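Long-range contacts in gamma-glutamyltranspeptidase (Ggt) (PDB 5BPK), which probably transfers or hydrolyses the gamma-glutamyl group of glutathione and related compounds, as an Ntn-hydrolase of the gamma-glutamyltranspeptidase family: residues 99-103 and 279-283; 145-150 and 260-264. One frame throughout, in Å; residues are numbered along the deposited sequence.

Contact 1 (99-103 and 279-283); sequences ALDFR and MSPPS. With 4UD ((2S)-amino[(5S)-4,5-dihydro-1,2-oxazol-5-yl]acetic acid), chain O.
Beside the site that holds the ligand 4UD, probably the gamma-glutamyl site of this Ntn-hydrolase, the end of strand 97-102 lies against the loop joining strand 274-278 to helix 285-296, with Ala99 on Met279 and Asp101 and Arg103 on Pro282; Arg103 carries the strand's end into the site. All seven residues that touch are buried, and no hydrogen bond links the two segments, so they meet directly by van der Waals packing alone. Met279 bends at chi2 (64°), which swings its thioether under the strand: SD lies 3.7 Å from CB of Ala99, and CE is 4.2 Å from CB of Asp101. Further along, the carboxylate of Asp101 crosses the pyrrolidine ring of Pro282, with OD2 3.2 Å from CD of Pro282. A cis peptide bond precedes this proline. Beyond it, CB of Arg103 meets CG of Pro282 at 4.2 Å.

Asp101 divides its two oxygens. OD1 accepts a hydrogen bond from the backbone N of Arg103 at 2.9 Å, an Asx turn in which that N lies close to the extension of the CG-OD1 bond, and also pairs with Arg69 of the other chain of the enzyme; OD2 has Arg264 as its partner. The Arg103 side chain starts with CG anti to N, bends once at chi2 (67°) and is extended from there on, which takes the guanidinium to 4UD, where NH1 donates to O9 at 2.9 Å through a bent bond of 130°. Asp43 and Glu40 of the other chain form salt bridges with the same guanidinium group.

Two cationic partners and the turn N-H would favour a charged Asp101, and the paired acids probably hold Arg103 in position to bind the alpha-carboxylate of the ligand, as expected for recognition of a glutamyl group.

Contact 2 (145-150 and 260-264); sequences AMLKKY and NVKWR. With EDO (1,2-ethanediol), chain M.
Ala145 begins the contact from helix 139-150, which packs across the central antiparallel sheet at strand 262-271, part of the layered alpha/beta architecture of Ntn-hydrolases. The short axes of 145-150 and 262-264 approach to 11.2 Å at a crossing angle of -62°, a distance spanned chiefly by the indole of Trp263. CB of Ala145 touches CG2 of Val261 at 3.7 Å, while its carbonyl O lies at the edge of the indole beside CZ2. That oxygen accepts both the helical N-H of Lys149 and O2 of a 1,2-ethanediol molecule, probably from the crystallisation liquor.

Met146 follows, its backbone at the same indole edge: CA is 3.9 Å from CH2 of Trp263. CB also touches CH2, while the thioether end turns off to Ile62 and Val66 of helix 61-75.

One turn after Ala145, Lys149 lays its extended chain over one indole face, running opposite to the direction in which Trp263 reaches out. CG lies anti to N, and from there the straight aliphatic part brings CD over the face near CE2, an off-centre CH-pi contact with the five-membered ring. NZ ends 3.7 Å from the centroid of that ring, only 12° off its normal, which is a well-centred cation-pi geometry. CG of Lys149 also sits over the centre of the Tyr150 ring.

Tyr150 directs its edge at the six-membered ring of Trp263 in an offset edge-to-face pair, with planes at 88° and centroids 5.4 Å apart; CE2 of Tyr150 reaches within 3.6 Å of CH2 of Trp263. On the pyrrole side of the indole, NE1 of Trp263 donates to O1 of the ethanediol at 3.1 Å.

Contacts 1 and 2 have centres 11 Å apart and meet at the pairing of strands 97-102 and 262-271, neighbours in one antiparallel sheet. Across that pairing, Ala99 O probably accepts Arg264 N at 2.7 Å, and Asp101 OD2 forms a salt bridge with Arg264 NE at 2.8 Å. The segment 260-264 therefore faces two ways: Trp263 and Val261 turn to the helix of contact 2, whereas Arg264 packs on Ser280 and Pro282 of contact 1. Only contact 1 reaches the ligand 4UD, through Arg103; Ser72, Ser73, Asp43 and Asn21 of the other chain also hydrogen-bond it. Contact 1, about 9 Å from the chain centre, is wholly buried; in contact 2, at about 16 Å, only Met146 is.

Contact 1 (99-103 and 279-283)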
loop_
_atom_site.group_PDB
_atom_site.type_symbol
_atom_site.label_atom_id
_atom_site.label_comp_id
_atom_site.label_asym_id
_atom_site.label_seq_id
_atom_site.Cartn_x
_atom_site.Cartn_y
_atom_site.Cartn_z
ATOM N N ALA A 99 13.199 -7.195 -0.509
ATOM C CA ALA A 99 11.871 -6.782 -0.059
ATOM C C ALA A 99 11.864 -6.826 1.454
ATOM O O ALA A 99 12.283 -7.822 2.047
ATOM C CB ALA A 99 10.809 -7.696 -0.615
ATOM N N LEU A 100 11.440 -5.738 2.078
ATOM C CA LEU A 100 11.309 -5.680 3.519
ATOM C C LEU A 100 9.835 -5.809 3.911
ATOM O O LEU A 100 9.005 -5.011 3.500
ATOM C CB LEU A 100 11.881 -4.373 4.053
ATOM C CG LEU A 100 11.799 -4.162 5.564
ATOM C CD1 LEU A 100 12.526 -5.237 6.334
ATOM C CD2 LEU A 100 12.307 -2.764 5.913
ATOM N N ASP A 101 9.549 -6.829 4.705
ATOM C CA ASP A 101 8.232 -7.102 5.266
ATOM C C ASP A 101 8.215 -6.501 6.674
ATOM O O ASP A 101 8.829 -7.053 7.597
ATOM C CB ASP A 101 8.028 -8.641 5.280
ATOM C CG ASP A 101 6.817 -9.112 6.079
ATOM O OD1 ASP A 101 6.102 -8.309 6.712
ATOM O OD2 ASP A 101 6.618 -10.352 6.086
ATOM N N PHE A 102 7.519 -5.370 6.827
ATOM C CA PHE A 102 7.175 -4.844 8.146
ATOM C C PHE A 102 5.649 -4.797 8.345
ATOM O O PHE A 102 5.090 -3.882 8.940
ATOM C CB PHE A 102 7.900 -3.521 8.458
ATOM C CG PHE A 102 7.629 -2.378 7.500
ATOM C CD1 PHE A 102 8.368 -2.228 6.336
ATOM C CD2 PHE A 102 6.734 -1.376 7.841
ATOM C CE1 PHE A 102 8.160 -1.137 5.499
ATOM C CE2 PHE A 102 6.510 -0.284 6.992
ATOM C CZ PHE A 102 7.236 -0.168 5.817
ATOM N N ARG A 103 5.000 -5.839 7.841
ATOM C CA ARG A 103 3.561 -6.034 7.995
ATOM C C ARG A 103 3.212 -6.368 9.442
ATOM O O ARG A 103 3.960 -7.065 10.131
ATOM C CB ARG A 103 3.117 -7.166 7.074
ATOM C CG ARG A 103 1.633 -7.497 7.064
ATOM C CD ARG A 103 0.778 -6.390 6.473
ATOM N NE ARG A 103 -0.521 -6.908 6.035
ATOM C CZ ARG A 103 -1.500 -6.172 5.515
ATOM N NH1 ARG A 103 -1.378 -4.866 5.395
ATOM N NH2 ARG A 103 -2.627 -6.746 5.124
ATOM N N MET A 279 6.354 -6.933 -4.402
ATOM C CA MET A 279 6.265 -7.526 -3.071
ATOM C C MET A 279 5.683 -8.924 -3.066
ATOM O O MET A 279 4.617 -9.184 -3.633
ATOM C CB MET A 279 5.466 -6.659 -2.115
ATOM C CG MET A 279 5.536 -7.148 -0.686
ATOM S SD MET A 279 7.215 -7.061 -0.013
ATOM C CE MET A 279 7.167 -8.441 1.145
ATOM N N SER A 280 6.411 -9.795 -2.382
ATOM C CA SER A 280 6.096 -11.205 -2.219
ATOM C C SER A 280 5.179 -11.409 -1.006
ATOM O O SER A 280 4.876 -10.453 -0.290
ATOM C CB SER A 280 7.412 -11.939 -2.009
ATOM O OG SER A 280 8.230 -11.251 -1.067
ATOM N N PRO A 281 4.751 -12.664 -0.750
ATOM C CA PRO A 281 3.961 -12.898 0.450
ATOM C C PRO A 281 4.666 -12.361 1.694
ATOM O O PRO A 281 5.873 -12.534 1.836
ATOM C CB PRO A 281 3.823 -14.421 0.474
ATOM C CG PRO A 281 3.712 -14.755 -0.985
ATOM C CD PRO A 281 4.743 -13.846 -1.631
ATOM N N PRO A 282 3.922 -11.731 2.612
ATOM C CA PRO A 282 2.478 -11.754 2.815
ATOM C C PRO A 282 1.640 -10.750 2.022
ATOM O O PRO A 282 0.457 -10.600 2.315
ATOM C CB PRO A 282 2.352 -11.492 4.315
ATOM C CG PRO A 282 3.466 -10.575 4.586
ATOM C CD PRO A 282 4.598 -11.056 3.729
ATOM N N SER A 283 2.221 -10.095 1.023
ATOM C CA SER A 283 1.392 -9.448 0.013
ATOM C C SER A 283 1.080 -10.408 -1.137
ATOM O O SER A 283 1.893 -11.265 -1.478
ATOM C CB SER A 283 2.035 -8.193 -0.538
ATOM O OG SER A 283 1.076 -7.492 -1.290
HETATM C C3 4UD O . -4.280 0.754 1.639
HETATM C C4 4UD O . -4.026 -1.352 2.294
HETATM C C5 4UD O . -4.802 -0.121 2.725
HETATM C C6 4UD O . -4.670 -2.700 2.650
HETATM C C8 4UD O . -3.693 -3.770 2.218
HETATM O O9 4UD O . -2.757 -4.077 2.915
HETATM O O10 4UD O . -3.849 -4.400 1.031
HETATM N N7 4UD O . -4.867 -2.814 4.101
HETATM O O2 4UD O . -3.944 -1.278 0.873
HETATM N N1 4UD O . -3.829 0.036 0.663
#

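Contact 2 (145-150 and 260-264)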
loop_
_atom_site.group_PDB
_atom_site.type_symbol
_atom_site.label_atom_id
_atom_site.label_comp_id
_atom_site.label_asym_id
_atom_site.label_seq_id
_atom_site.Cartn_x
_atom_site.Cartn_y
_atom_site.Cartn_z
ATOM N N ALA A 145 15.045 -1.023 10.551
ATOM C CA ALA A 145 15.678 -2.119 9.818
ATOM C C ALA A 145 16.322 -1.647 8.514
ATOM O O ALA A 145 17.483 -1.971 8.233
ATOM C CB ALA A 145 14.669 -3.227 9.543
ATOM N N MET A 146 15.595 -0.874 7.713
ATOM C CA MET A 146 16.195 -0.420 6.453
ATOM C C MET A 146 17.309 0.605 6.693
ATOM O O MET A 146 18.334 0.563 6.021
ATOM C CB MET A 146 15.163 0.054 5.420
ATOM C CG MET A 146 14.415 1.311 5.698
ATOM S SD MET A 146 13.328 1.593 4.268
ATOM C CE MET A 146 11.721 1.533 5.032
ATOM N N LEU A 147 17.143 1.483 7.677
ATOM C CA LEU A 147 18.194 2.450 7.989
ATOM C C LEU A 147 19.478 1.748 8.423
ATOM O O LEU A 147 20.574 2.066 7.934
ATOM C CB LEU A 147 17.743 3.394 9.098
ATOM C CG LEU A 147 18.686 4.568 9.337
ATOM C CD1 LEU A 147 18.811 5.425 8.074
ATOM C CD2 LEU A 147 18.202 5.384 10.513
ATOM N N LYS A 148 19.345 0.792 9.336
ATOM C CA LYS A 148 20.505 0.056 9.832
ATOM C C LYS A 148 21.239 -0.702 8.730
ATOM O O LYS A 148 22.463 -0.683 8.686
ATOM C CB LYS A 148 20.121 -0.887 10.970
ATOM C CG LYS A 148 19.985 -0.181 12.303
ATOM C CD LYS A 148 19.864 -1.172 13.466
ATOM C CE LYS A 148 19.874 -0.453 14.814
ATOM N NZ LYS A 148 20.032 -1.392 15.963
ATOM N N LYS A 149 20.503 -1.370 7.844
ATOM C CA LYS A 149 21.133 -2.232 6.835
ATOM C C LYS A 149 21.703 -1.456 5.644
ATOM O O LYS A 149 22.753 -1.834 5.111
ATOM C CB LYS A 149 20.142 -3.280 6.338
ATOM C CG LYS A 149 20.762 -4.480 5.660
ATOM C CD LYS A 149 19.774 -5.638 5.579
ATOM C CE LYS A 149 20.442 -6.922 5.098
ATOM N NZ LYS A 149 19.511 -8.095 5.188
ATOM N N TYR A 150 21.017 -0.384 5.237
ATOM C CA TYR A 150 21.304 0.285 3.965
ATOM C C TYR A 150 21.423 1.806 4.001
ATOM O O TYR A 150 21.763 2.397 2.981
ATOM C CB TYR A 150 20.251 -0.091 2.918
ATOM C CG TYR A 150 20.152 -1.564 2.612
ATOM C CD1 TYR A 150 21.236 -2.260 2.070
ATOM C CD2 TYR A 150 18.973 -2.268 2.842
ATOM C CE1 TYR A 150 21.154 -3.615 1.789
ATOM C CE2 TYR A 150 18.879 -3.638 2.553
ATOM C CZ TYR A 150 19.973 -4.302 2.030
ATOM O OH TYR A 150 19.898 -5.647 1.738
ATOM N N ASN A 260 9.019 -8.828 14.693
ATOM C CA ASN A 260 10.172 -9.020 13.829
ATOM C C ASN A 260 9.859 -8.593 12.395
ATOM O O ASN A 260 8.841 -9.013 11.850
ATOM C CB ASN A 260 10.610 -10.507 13.856
ATOM C CG ASN A 260 9.452 -11.522 13.559
ATOM O OD1 ASN A 260 8.310 -11.390 14.043
ATOM N ND2 ASN A 260 9.781 -12.573 12.799
ATOM N N VAL A 261 10.689 -7.735 11.801
ATOM C CA VAL A 261 10.646 -7.556 10.335
ATOM C C VAL A 261 11.240 -8.794 9.689
ATOM O O VAL A 261 11.927 -9.575 10.347
ATOM C CB VAL A 261 11.424 -6.298 9.816
ATOM C CG1 VAL A 261 10.888 -5.019 10.464
ATOM C CG2 VAL A 261 12.936 -6.445 10.011
ATOM N N LYS A 262 10.956 -8.983 8.405
ATOM C CA LYS A 262 11.592 -10.025 7.623
ATOM C C LYS A 262 12.098 -9.469 6.309
ATOM O O LYS A 262 11.359 -8.830 5.562
ATOM C CB LYS A 262 10.633 -11.173 7.377
ATOM C CG LYS A 262 10.335 -11.930 8.676
ATOM C CD LYS A 262 9.643 -13.250 8.451
ATOM C CE LYS A 262 10.472 -14.215 7.625
ATOM N NZ LYS A 262 9.998 -15.622 7.798
ATOM N N TRP A 263 13.383 -9.685 6.045
ATOM C CA TRP A 263 13.933 -9.431 4.722
ATOM C C TRP A 263 13.630 -10.626 3.842
ATOM O O TRP A 263 14.076 -11.744 4.118
ATOM C CB TRP A 263 15.436 -9.205 4.785
ATOM C CG TRP A 263 15.814 -7.980 5.522
ATOM C CD1 TRP A 263 16.249 -7.896 6.811
ATOM C CD2 TRP A 263 15.792 -6.644 5.015
ATOM N NE1 TRP A 263 16.495 -6.588 7.143
ATOM C CE2 TRP A 263 16.234 -5.794 6.057
ATOM C CE3 TRP A 263 15.459 -6.080 3.781
ATOM C CZ2 TRP A 263 16.347 -4.407 5.895
ATOM C CZ3 TRP A 263 15.579 -4.714 3.622
ATOM C CH2 TRP A 263 16.011 -3.891 4.676
ATOM N N ARG A 264 12.853 -10.390 2.795
ATOM C CA ARG A 264 12.383 -11.448 1.926
ATOM C C ARG A 264 12.877 -11.215 0.513
ATOM O O ARG A 264 13.181 -10.086 0.118
ATOM C CB ARG A 264 10.859 -11.500 1.933
ATOM C CG ARG A 264 10.239 -11.647 3.324
ATOM C CD ARG A 264 8.791 -12.008 3.199
ATOM N NE ARG A 264 8.027 -12.108 4.440
ATOM C CZ ARG A 264 7.743 -13.249 5.072
ATOM N NH1 ARG A 264 8.218 -14.406 4.633
ATOM N NH2 ARG A 264 6.972 -13.230 6.159
HETATM C C1 EDO M . 17.297 -5.446 10.680
HETATM O O1 EDO M . 16.711 -6.668 10.228
HETATM C C2 EDO M . 18.046 -4.781 9.531
HETATM O O2 EDO M . 18.912 -3.748 10.020
#